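Local coordinates for protein flagellin hook IN motif family (Aeromonas hydrophila subsp. hydrophila, PDB 6XI1) that forms a tandem row of beta-sandwich repeats that extends an RTX adhesin toward its target, with bound calcium ions essential to that extension, at residues A237-S242 with V322-G327; G73-L78 with V95-E100; T213-V216 with T222-T225; W86-D91 with I122-V127. All blocks are in the same frame, centred on the assembly; numbering follows the deposited sequence.

How the contacts relate
From the N terminus, contact 2 opens at 73-78 and contact 4 at 86-91; contact 2 closes at 95-100 and contact 4 at 122-127, so the two cross. Their centres lie about 7 Å apart. They share the sheet neighbours 77-80 and 85-91, joined by a probable hydrogen bond from Ser77 N to Asn89 O (2.9 Å), and both reach one calcium ion at the end of the first sandwich. Contact 3 follows in the second sandwich as a short hairpin closure. Contact 1, in the third, spans 79 residues and joins the start of its first strand to the turn after its sixth. No contact nests inside another.

Contact 1 (A237-S242 with V322-G327); sequences AVISGS and VASVDG. With CA (calcium ion), chain R.
Ala237 and Asp326 meet at the edge of a calcium site built at the entrance to the third beta-sandwich. The carboxylate of Asp326 binds the ion through OD2, at 2.4 Å, and Asn234, Asp235, Asp266, Asp268 and Glu272 supply further ligand atoms. CG lies between its own backbone N and carbonyl carbon (chi1 76°), a torsion that carries the carboxylate toward 237-242, where OD2 comes within 3.7 Å of Ala237 N. The second oxygen, OD1, is hydrogen-bonded to Thr328 OG1, which also bonds Ala237 N, so one threonine hydroxyl steadies both the first-shell aspartate and the incoming chain. Beside this polar corner the methyl CB of Ala237 rests on Ser324 OG at 3.5 Å. More loosely, Ile239 CD1 approaches Ser324 CB at 4.4 Å. A type I turn from Ser324 to Gly327, closed by Gly327 N to Ser324 O (2.9 Å), sets Asp326 at the metal. The contact thus sits near the N-terminal end of strand 238-248 and the C-terminal end of strand 315-323; Ala237 and Ile239 also lean on Val264 of strand 255-265, while Val322 packs against strands 255-265 and 289-292.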
loop_
_atom_site.group_PDB
_atom_site.type_symbol
_atom_site.label_atom_id
_atom_site.label_comp_id
_atom_site.label_asym_id
_atom_site.label_seq_id
_atom_site.Cartn_x
_atom_site.Cartn_y
_atom_site.Cartn_z
ATOM N N ALA A 237 -0.288 -6.870 -2.582
ATOM C CA ALA A 237 0.666 -7.977 -2.399
ATOM C C ALA A 237 1.117 -8.479 -3.767
ATOM O O ALA A 237 0.400 -8.339 -4.791
ATOM C CB ALA A 237 0.036 -9.064 -1.585
ATOM N N VAL A 238 2.275 -9.129 -3.775
ATOM C CA VAL A 238 2.789 -9.731 -5.027
ATOM C C VAL A 238 2.741 -11.228 -4.779
ATOM O O VAL A 238 3.425 -11.682 -3.903
ATOM C CB VAL A 238 4.200 -9.234 -5.419
ATOM C CG1 VAL A 238 4.714 -9.983 -6.638
ATOM C CG2 VAL A 238 4.175 -7.741 -5.703
ATOM N N ILE A 239 1.856 -11.905 -5.486
ATOM C CA ILE A 239 1.605 -13.360 -5.279
ATOM C C ILE A 239 2.211 -14.091 -6.463
ATOM O O ILE A 239 1.917 -13.738 -7.594
ATOM C CB ILE A 239 0.099 -13.641 -5.118
ATOM C CG1 ILE A 239 -0.436 -12.934 -3.872
ATOM C CG2 ILE A 239 -0.183 -15.138 -5.101
ATOM C CD1 ILE A 239 -1.953 -12.777 -3.798
ATOM N N SER A 240 2.983 -15.134 -6.185
ATOM C CA SER A 240 3.609 -15.929 -7.257
ATOM C C SER A 240 3.665 -17.382 -6.800
ATOM O O SER A 240 3.006 -17.726 -5.807
ATOM C CB SER A 240 4.972 -15.357 -7.593
ATOM O OG SER A 240 5.792 -15.393 -6.444
ATOM N N GLY A 241 4.433 -18.196 -7.517
ATOM C CA GLY A 241 4.509 -19.619 -7.216
ATOM C C GLY A 241 3.550 -20.405 -8.081
ATOM O O GLY A 241 3.176 -19.940 -9.171
ATOM N N SER A 242 3.196 -21.600 -7.624
ATOM C CA SER A 242 2.387 -22.545 -8.413
ATOM C C SER A 242 0.898 -22.121 -8.385
ATOM O O SER A 242 0.281 -22.220 -7.341
ATOM C CB SER A 242 2.569 -23.909 -7.889
ATOM O OG SER A 242 1.671 -24.788 -8.553
ATOM N N VAL A 322 -8.066 -16.850 -4.386
ATOM C CA VAL A 322 -7.562 -16.766 -2.991
ATOM C C VAL A 322 -7.110 -15.331 -2.741
ATOM O O VAL A 322 -6.964 -14.600 -3.693
ATOM C CB VAL A 322 -6.436 -17.786 -2.724
ATOM C CG1 VAL A 322 -6.926 -19.219 -2.851
ATOM C CG2 VAL A 322 -5.224 -17.523 -3.595
ATOM N N ALA A 323 -6.921 -14.958 -1.491
ATOM C CA ALA A 323 -6.559 -13.575 -1.105
ATOM C C ALA A 323 -5.440 -13.556 -0.065
ATOM O O ALA A 323 -5.423 -14.392 0.859
ATOM C CB ALA A 323 -7.800 -12.868 -0.585
ATOM N N SER A 324 -4.603 -12.535 -0.141
ATOM C CA SER A 324 -3.668 -12.139 0.926
ATOM C C SER A 324 -4.417 -11.318 1.968
ATOM O O SER A 324 -5.588 -10.910 1.720
ATOM C CB SER A 324 -2.490 -11.383 0.349
ATOM O OG SER A 324 -2.944 -10.191 -0.252
ATOM N N VAL A 325 -3.746 -11.059 3.086
ATOM C CA VAL A 325 -4.283 -10.300 4.245
ATOM C C VAL A 325 -4.943 -9.000 3.771
ATOM O O VAL A 325 -6.006 -8.668 4.317
ATOM C CB VAL A 325 -3.159 -10.017 5.260
ATOM C CG1 VAL A 325 -3.560 -9.003 6.319
ATOM C CG2 VAL A 325 -2.679 -11.301 5.881
ATOM N N ASP A 326 -4.360 -8.269 2.812
ATOM C CA ASP A 326 -4.882 -6.921 2.450
ATOM C C ASP A 326 -5.964 -7.030 1.370
ATOM O O ASP A 326 -6.448 -5.969 0.879
ATOM C CB ASP A 326 -3.717 -6.018 2.036
ATOM C CG ASP A 326 -3.175 -6.321 0.643
ATOM O OD1 ASP A 326 -3.634 -7.316 -0.016
ATOM O OD2 ASP A 326 -2.291 -5.587 0.211
ATOM N N GLY A 327 -6.365 -8.248 0.990
ATOM C CA GLY A 327 -7.439 -8.481 0.028
ATOM C C GLY A 327 -6.955 -8.588 -1.397
ATOM O O GLY A 327 -7.789 -8.797 -2.297
HETATM CA CA CA R . -0.449 -4.441 1.175
#

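Contact 2 (G73-L78 with V95-E100); sequences GALGSL and VQYLGE. With CA (calcium ion), chain L; CA (calcium ion), chain M.
Leu75 reaches across to Val95 and Tyr97 on the turn that carries calcium ligands at the end of the first sandwich. Its CB leaves the backbone toward 95-100; CG, anti to the carbonyl carbon (chi1 -61°), steps aside from that line, and the extended second torsion (174°) turns CD1 back toward 95-100. There the methyl group meets the rim of the tyrosine ring near its plane, 4.0 Å from Tyr97 CE1, and lies just as close to the phenolic oxygen OH. Its other neighbour is Val95, whose CG1 comes to 4.2 Å of Leu75 CD1. One methyl therefore touches an aromatic edge and a valine branch that stand side by side ahead of it, a small apolar contact without hydrogen bonds.

Tyr97 approaches from the opposite direction, and one face of its ring is backed, toward the rim, by CG of Leu98. The partner segment is a type I turn from Val95 to Leu98, closed by Leu98 N to Val95 O (3.1 Å), and three of its oxygens bind metal. Gln96 O (2.3 Å) and Leu98 O (2.2 Å) bind one calcium ion, which Asp162 and Val127 also help to hold. The side-chain oxygen Gln96 OE1 binds the second ion at 2.4 Å, together with two waters, Glu37, Asp38 and Asp129. The turn lies in the loop between strands 85-91 and 103-111; Leu75 precedes strand 77-80, touching Val90 of strand 85-91 and Lys104 of strand 103-111, while Val95 and Leu98 pack on Ile124 of strand 117-125.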
loop_
_atom_site.group_PDB
_atom_site.type_symbol
_atom_site.label_atom_id
_atom_site.label_comp_id
_atom_site.label_asym_id
_atom_site.label_seq_id
_atom_site.Cartn_x
_atom_site.Cartn_y
_atom_site.Cartn_z
ATOM N N GLY A 73 16.028 63.567 20.996
ATOM C CA GLY A 73 15.624 62.159 20.854
ATOM C C GLY A 73 15.872 61.346 22.118
ATOM O O GLY A 73 15.863 60.105 22.030
ATOM N N ALA A 74 16.028 62.001 23.272
ATOM C CA ALA A 74 15.989 61.348 24.602
ATOM C C ALA A 74 14.600 60.764 24.818
ATOM O O ALA A 74 13.627 61.478 24.620
ATOM C CB ALA A 74 16.299 62.326 25.712
ATOM N N LEU A 75 14.531 59.511 25.258
ATOM C CA LEU A 75 13.280 58.838 25.667
ATOM C C LEU A 75 13.020 59.061 27.159
ATOM O O LEU A 75 11.846 59.023 27.576
ATOM C CB LEU A 75 13.473 57.346 25.389
ATOM C CG LEU A 75 13.718 57.006 23.916
ATOM C CD1 LEU A 75 14.047 55.529 23.776
ATOM C CD2 LEU A 75 12.502 57.368 23.080
ATOM N N GLY A 76 14.084 59.193 27.945
ATOM C CA GLY A 76 13.958 59.352 29.406
ATOM C C GLY A 76 13.884 60.824 29.777
ATOM O O GLY A 76 13.926 61.699 28.876
ATOM N N SER A 77 13.798 61.103 31.069
ATOM C CA SER A 77 13.817 62.491 31.587
ATOM C C SER A 77 14.651 62.487 32.865
ATOM O O SER A 77 14.788 61.404 33.500
ATOM C CB SER A 77 12.432 63.001 31.797
ATOM O OG SER A 77 11.746 62.217 32.764
ATOM N N LEU A 78 15.260 63.625 33.185
ATOM C CA LEU A 78 16.038 63.764 34.433
ATOM C C LEU A 78 15.519 64.979 35.209
ATOM O O LEU A 78 15.315 66.017 34.577
ATOM C CB LEU A 78 17.508 63.890 34.042
ATOM C CG LEU A 78 18.476 64.023 35.209
ATOM C CD1 LEU A 78 19.756 63.291 34.917
ATOM C CD2 LEU A 78 18.750 65.496 35.522
ATOM N N VAL A 95 12.062 51.240 25.507
ATOM C CA VAL A 95 13.448 50.789 25.189
ATOM C C VAL A 95 13.449 49.310 24.785
ATOM O O VAL A 95 14.544 48.769 24.604
ATOM C CB VAL A 95 14.399 51.057 26.366
ATOM C CG1 VAL A 95 14.434 52.532 26.738
ATOM C CG2 VAL A 95 14.038 50.211 27.578
ATOM N N GLN A 96 12.278 48.705 24.585
ATOM C CA GLN A 96 12.158 47.258 24.253
ATOM C C GLN A 96 12.873 47.017 22.933
ATOM O O GLN A 96 13.494 45.965 22.791
ATOM C CB GLN A 96 10.695 46.833 24.167
ATOM C CG GLN A 96 9.978 46.828 25.512
ATOM C CD GLN A 96 10.602 45.904 26.520
ATOM O OE1 GLN A 96 10.708 44.679 26.325
ATOM N NE2 GLN A 96 11.071 46.503 27.615
ATOM N N TYR A 97 12.850 48.007 22.031
ATOM C CA TYR A 97 13.389 47.882 20.653
ATOM C C TYR A 97 14.904 47.652 20.660
ATOM O O TYR A 97 15.442 47.241 19.626
ATOM C CB TYR A 97 13.044 49.100 19.809
ATOM C CG TYR A 97 13.892 50.305 20.104
ATOM C CD1 TYR A 97 13.541 51.193 21.104
ATOM C CD2 TYR A 97 15.006 50.598 19.349
ATOM C CE1 TYR A 97 14.323 52.309 21.382
ATOM C CE2 TYR A 97 15.821 51.687 19.648
ATOM C CZ TYR A 97 15.460 52.565 20.658
ATOM O OH TYR A 97 16.267 53.625 20.987
ATOM N N LEU A 98 15.595 47.929 21.773
ATOM C CA LEU A 98 17.057 47.717 21.828
ATOM C C LEU A 98 17.321 46.204 21.931
ATOM O O LEU A 98 16.631 45.503 22.706
ATOM C CB LEU A 98 17.643 48.463 23.022
ATOM C CG LEU A 98 17.528 49.989 22.997
ATOM C CD1 LEU A 98 17.900 50.534 24.352
ATOM C CD2 LEU A 98 18.432 50.589 21.907
ATOM N N GLY A 99 18.184 45.727 21.052
ATOM C CA GLY A 99 18.642 44.335 20.993
ATOM C C GLY A 99 19.648 44.051 22.089
ATOM O O GLY A 99 20.063 44.974 22.801
ATOM N N GLU A 100 20.075 42.797 22.193
ATOM C CA GLU A 100 21.025 42.359 23.234
ATOM C C GLU A 100 22.299 43.207 23.141
ATOM O O GLU A 100 22.906 43.241 22.067
ATOM C CB GLU A 100 21.304 40.861 23.042
ATOM C CG GLU A 100 22.071 40.227 24.202
ATOM C CD GLU A 100 21.331 40.043 25.517
ATOM O OE1 GLU A 100 20.071 39.878 25.537
ATOM O OE2 GLU A 100 22.041 40.040 26.560
HETATM CA CA CA L . 14.928 44.301 23.556
HETATM CA CA CA M . 12.404 43.019 26.455
HETATM O O HOH W 1 13.502 40.806 26.731
HETATM O O HOH W 2 10.672 41.898 27.577
#

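Contact 3 (T213-V216 with T222-T225); sequences TFTV and TTHT
Val216 and His224 form the tight part of this antiparallel hairpin contact between strands 209-217 and 223-231. They are a hydrogen-bonded pair: Val216 N reaches His224 O at 2.8 Å (162° at the hydrogen), and His224 N returns to Val216 O at 3.0 Å. CA-H...O contacts accompany them, among them Thr215 CA to His224 O at 3.4 Å. Val216 and the neighbouring Phe214 are buried, both meeting Leu184 of strand 183-186. The imidazole of His224 leads away from the partner strand, and its NE2 is hydrogen-bonded to Asp137.

The threonine-bearing face is looser and lies toward solvent. Thr215 and Thr225, a non-hydrogen-bonded pair, set their hydroxyls 3.5 Å apart (OG1 to OG1), a weak hydrogen bond in which either may donate. Each has OG1 beside its backbone N (chi1 -62° and -63°), which turns the methyl groups along the strands in opposite directions: Thr225 CG2 lies 3.7 Å from Thr213 CB, and Thr215 CG2 equally close to Thr223 CB. The two strong amide bonds therefore set the register, whereas the threonines add methyl packing and one weak hydroxyl link, consistent with a face turned to water, while Phe214 and Val216 are buried on the other.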
loop_
_atom_site.group_PDB
_atom_site.type_symbol
_atom_site.label_atom_id
_atom_site.label_comp_id
_atom_site.label_asym_id
_atom_site.label_seq_id
_atom_site.Cartn_x
_atom_site.Cartn_y
_atom_site.Cartn_z
ATOM N N THR A 213 9.365 16.007 12.489
ATOM C CA THR A 213 9.380 17.424 12.916
ATOM C C THR A 213 10.678 18.070 12.477
ATOM O O THR A 213 11.746 17.403 12.502
ATOM C CB THR A 213 9.148 17.553 14.426
ATOM O OG1 THR A 213 10.231 16.891 15.046
ATOM C CG2 THR A 213 7.835 16.962 14.858
ATOM N N PHE A 214 10.599 19.366 12.198
ATOM C CA PHE A 214 11.729 20.160 11.717
ATOM C C PHE A 214 11.760 21.467 12.501
ATOM O O PHE A 214 10.697 22.136 12.555
ATOM C CB PHE A 214 11.602 20.381 10.214
ATOM C CG PHE A 214 11.571 19.076 9.480
ATOM C CD1 PHE A 214 10.364 18.443 9.253
ATOM C CD2 PHE A 214 12.758 18.457 9.091
ATOM C CE1 PHE A 214 10.320 17.191 8.670
ATOM C CE2 PHE A 214 12.709 17.211 8.471
ATOM C CZ PHE A 214 11.502 16.582 8.265
ATOM N N THR A 215 12.904 21.775 13.115
ATOM C CA THR A 215 13.051 22.982 13.947
ATOM C C THR A 215 13.701 24.066 13.113
ATOM O O THR A 215 14.810 23.845 12.617
ATOM C CB THR A 215 13.838 22.694 15.230
ATOM O OG1 THR A 215 13.014 21.740 15.907
ATOM C CG2 THR A 215 14.024 23.924 16.085
ATOM N N VAL A 216 13.020 25.201 12.975
ATOM C CA VAL A 216 13.617 26.370 12.260
ATOM C C VAL A 216 13.935 27.450 13.288
ATOM O O VAL A 216 13.413 27.358 14.410
ATOM C CB VAL A 216 12.686 26.835 11.138
ATOM C CG1 VAL A 216 12.514 25.754 10.085
ATOM C CG2 VAL A 216 11.363 27.317 11.657
ATOM N N THR A 222 15.599 32.198 18.262
ATOM C CA THR A 222 14.257 31.743 18.677
ATOM C C THR A 222 13.787 30.624 17.737
ATOM O O THR A 222 13.871 30.790 16.496
ATOM C CB THR A 222 13.212 32.862 18.669
ATOM O OG1 THR A 222 13.650 33.993 19.438
ATOM C CG2 THR A 222 11.893 32.374 19.212
ATOM N N THR A 223 13.303 29.514 18.292
ATOM C CA THR A 223 12.973 28.318 17.493
ATOM C C THR A 223 11.474 28.126 17.379
ATOM O O THR A 223 10.719 28.577 18.222
ATOM C CB THR A 223 13.689 27.053 17.988
ATOM O OG1 THR A 223 13.225 26.785 19.307
ATOM C CG2 THR A 223 15.195 27.146 17.956
ATOM N N HIS A 224 11.059 27.508 16.271
ATOM C CA HIS A 224 9.689 26.974 16.074
ATOM C C HIS A 224 9.772 25.619 15.352
ATOM O O HIS A 224 10.700 25.408 14.561
ATOM C CB HIS A 224 8.844 27.966 15.307
ATOM C CG HIS A 224 7.376 27.814 15.452
ATOM N ND1 HIS A 224 6.698 28.253 16.564
ATOM C CD2 HIS A 224 6.450 27.285 14.641
ATOM C CE1 HIS A 224 5.412 28.021 16.420
ATOM N NE2 HIS A 224 5.233 27.415 15.258
ATOM N N THR A 225 8.792 24.777 15.577
ATOM C CA THR A 225 8.731 23.424 14.990
ATOM C C THR A 225 7.628 23.347 13.925
ATOM O O THR A 225 6.488 23.876 14.125
ATOM C CB THR A 225 8.600 22.382 16.107
ATOM O OG1 THR A 225 9.789 22.467 16.901
ATOM C CG2 THR A 225 8.483 20.979 15.561
#

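Contact 4 (W86-D91 with I122-V127); sequences WTYNVD and ITITGV. With CA (calcium ion), chain L.
Ile122 packs onto Tyr88 and Trp86 across the interior of the first sandwich, where strands 85-91 and 117-125 face each other, their axes 9.9 Å apart and inclined by 30°. The CH-pi contact comes first: Ile122 CG2 sits over the centre of the Tyr88 ring, 3.5 Å from its centroid and only 8° off the normal. That ring is presented to it by a CG anti to the backbone N of Tyr88 (chi1 172°). Apolar contacts spread from the other branch, with Ile122 CG1 3.6 Å from Tyr88 CD1 and Ile122 CD1 3.8 Å from Trp86 CZ3, the latter reached obliquely. Farther along, Ile124 CD1 comes close to Tyr88 OH, at 3.3 Å.

The polar ends find partners elsewhere, Tyr88 OH by a hydrogen bond to Glu106 and Trp86 NE1 by one to Ser30 O. Metal coordination ends the segment: Val127 O binds a calcium ion at 2.4 Å, together with Asp129 and Asp162 of the following repeat. The contact thus rests on apolar and CH-pi packing, with no hydrogen bond between the two segments, while hydrogen bonds fix both aromatic rings at their heteroatoms and the chain leaving strand 117-125 supplies Val127 O to the calcium ion.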
loop_
_atom_site.group_PDB
_atom_site.type_symbol
_atom_site.label_atom_id
_atom_site.label_comp_id
_atom_site.label_asym_id
_atom_site.label_seq_id
_atom_site.Cartn_x
_atom_site.Cartn_y
_atom_site.Cartn_z
ATOM N N TRP A 86 19.798 64.097 41.490
ATOM C CA TRP A 86 19.135 63.861 40.179
ATOM C C TRP A 86 18.606 62.426 40.096
ATOM O O TRP A 86 19.163 61.494 40.722
ATOM C CB TRP A 86 20.026 64.211 38.971
ATOM C CG TRP A 86 21.316 63.471 38.864
ATOM C CD1 TRP A 86 22.543 63.940 39.188
ATOM C CD2 TRP A 86 21.526 62.150 38.316
ATOM N NE1 TRP A 86 23.502 63.003 38.949
ATOM C CE2 TRP A 86 22.911 61.893 38.397
ATOM C CE3 TRP A 86 20.686 61.179 37.758
ATOM C CZ2 TRP A 86 23.476 60.697 37.961
ATOM C CZ3 TRP A 86 21.242 59.986 37.348
ATOM C CH2 TRP A 86 22.607 59.749 37.448
ATOM N N THR A 87 17.482 62.316 39.401
ATOM C CA THR A 87 16.764 61.055 39.125
ATOM C C THR A 87 16.537 61.005 37.616
ATOM O O THR A 87 15.929 61.930 37.084
ATOM C CB THR A 87 15.445 60.987 39.898
ATOM O OG1 THR A 87 15.808 61.213 41.261
ATOM C CG2 THR A 87 14.705 59.674 39.727
ATOM N N TYR A 88 17.002 59.933 36.986
ATOM C CA TYR A 88 16.644 59.603 35.583
ATOM C C TYR A 88 15.541 58.541 35.607
ATOM O O TYR A 88 15.664 57.556 36.376
ATOM C CB TYR A 88 17.875 59.128 34.818
ATOM C CG TYR A 88 17.549 58.602 33.448
ATOM C CD1 TYR A 88 17.499 59.456 32.350
ATOM C CD2 TYR A 88 17.272 57.261 33.255
ATOM C CE1 TYR A 88 17.229 58.970 31.076
ATOM C CE2 TYR A 88 16.954 56.776 31.993
ATOM C CZ TYR A 88 16.961 57.625 30.898
ATOM O OH TYR A 88 16.684 57.147 29.638
ATOM N N ASN A 89 14.501 58.762 34.800
ATOM C CA ASN A 89 13.367 57.817 34.612
ATOM C C ASN A 89 13.136 57.619 33.109
ATOM O O ASN A 89 13.188 58.597 32.376
ATOM C CB ASN A 89 12.070 58.312 35.257
ATOM C CG ASN A 89 12.115 58.239 36.764
ATOM O OD1 ASN A 89 12.457 57.211 37.344
ATOM N ND2 ASN A 89 11.820 59.346 37.409
ATOM N N VAL A 90 12.940 56.374 32.684
ATOM C CA VAL A 90 12.452 56.066 31.309
ATOM C C VAL A 90 11.463 54.905 31.405
ATOM O O VAL A 90 11.710 53.962 32.197
ATOM C CB VAL A 90 13.623 55.813 30.333
ATOM C CG1 VAL A 90 14.415 54.568 30.701
ATOM C CG2 VAL A 90 13.152 55.735 28.883
ATOM N N ASP A 91 10.357 54.998 30.653
ATOM C CA ASP A 91 9.381 53.886 30.511
ATOM C C ASP A 91 10.120 52.683 29.914
ATOM O O ASP A 91 10.649 52.813 28.800
ATOM C CB ASP A 91 8.195 54.284 29.636
ATOM C CG ASP A 91 7.248 55.284 30.288
ATOM O OD1 ASP A 91 7.167 55.299 31.531
ATOM O OD2 ASP A 91 6.619 56.047 29.552
ATOM N N ILE A 122 23.486 59.275 30.632
ATOM C CA ILE A 122 22.773 58.010 30.960
ATOM C C ILE A 122 22.959 57.063 29.770
ATOM O O ILE A 122 22.736 57.494 28.622
ATOM C CB ILE A 122 21.288 58.286 31.267
ATOM C CG1 ILE A 122 21.096 59.321 32.375
ATOM C CG2 ILE A 122 20.557 57.001 31.583
ATOM C CD1 ILE A 122 21.727 58.911 33.696
ATOM N N THR A 123 23.421 55.841 30.023
ATOM C CA THR A 123 23.457 54.744 29.027
ATOM C C THR A 123 22.343 53.739 29.330
ATOM O O THR A 123 22.277 53.186 30.473
ATOM C CB THR A 123 24.825 54.054 29.005
ATOM O OG1 THR A 123 25.805 55.078 28.783
ATOM C CG2 THR A 123 24.892 52.986 27.933
ATOM N N ILE A 124 21.525 53.457 28.316
ATOM C CA ILE A 124 20.470 52.419 28.329
ATOM C C ILE A 124 21.028 51.233 27.543
ATOM O O ILE A 124 21.492 51.466 26.435
ATOM C CB ILE A 124 19.163 52.916 27.695
ATOM C CG1 ILE A 124 18.702 54.259 28.257
ATOM C CG2 ILE A 124 18.086 51.866 27.837
ATOM C CD1 ILE A 124 17.751 54.964 27.342
ATOM N N THR A 125 21.007 50.038 28.116
ATOM C CA THR A 125 21.495 48.803 27.433
ATOM C C THR A 125 20.310 47.868 27.162
ATOM O O THR A 125 19.516 47.655 28.058
ATOM C CB THR A 125 22.629 48.097 28.192
ATOM O OG1 THR A 125 23.701 49.028 28.291
ATOM C CG2 THR A 125 23.137 46.870 27.468
ATOM N N GLY A 126 20.199 47.369 25.930
ATOM C CA GLY A 126 19.106 46.492 25.518
ATOM C C GLY A 126 19.357 45.052 25.924
ATOM O O GLY A 126 20.528 44.679 26.144
ATOM N N VAL A 127 18.284 44.284 26.001
ATOM C CA VAL A 127 18.334 42.801 26.119
ATOM C C VAL A 127 17.508 42.190 24.989
ATOM O O VAL A 127 16.552 42.831 24.491
ATOM C CB VAL A 127 17.842 42.328 27.503
ATOM C CG1 VAL A 127 18.716 42.847 28.636
ATOM C CG2 VAL A 127 16.405 42.709 27.726
HETATM CA CA CA L . 14.928 44.301 23.556
#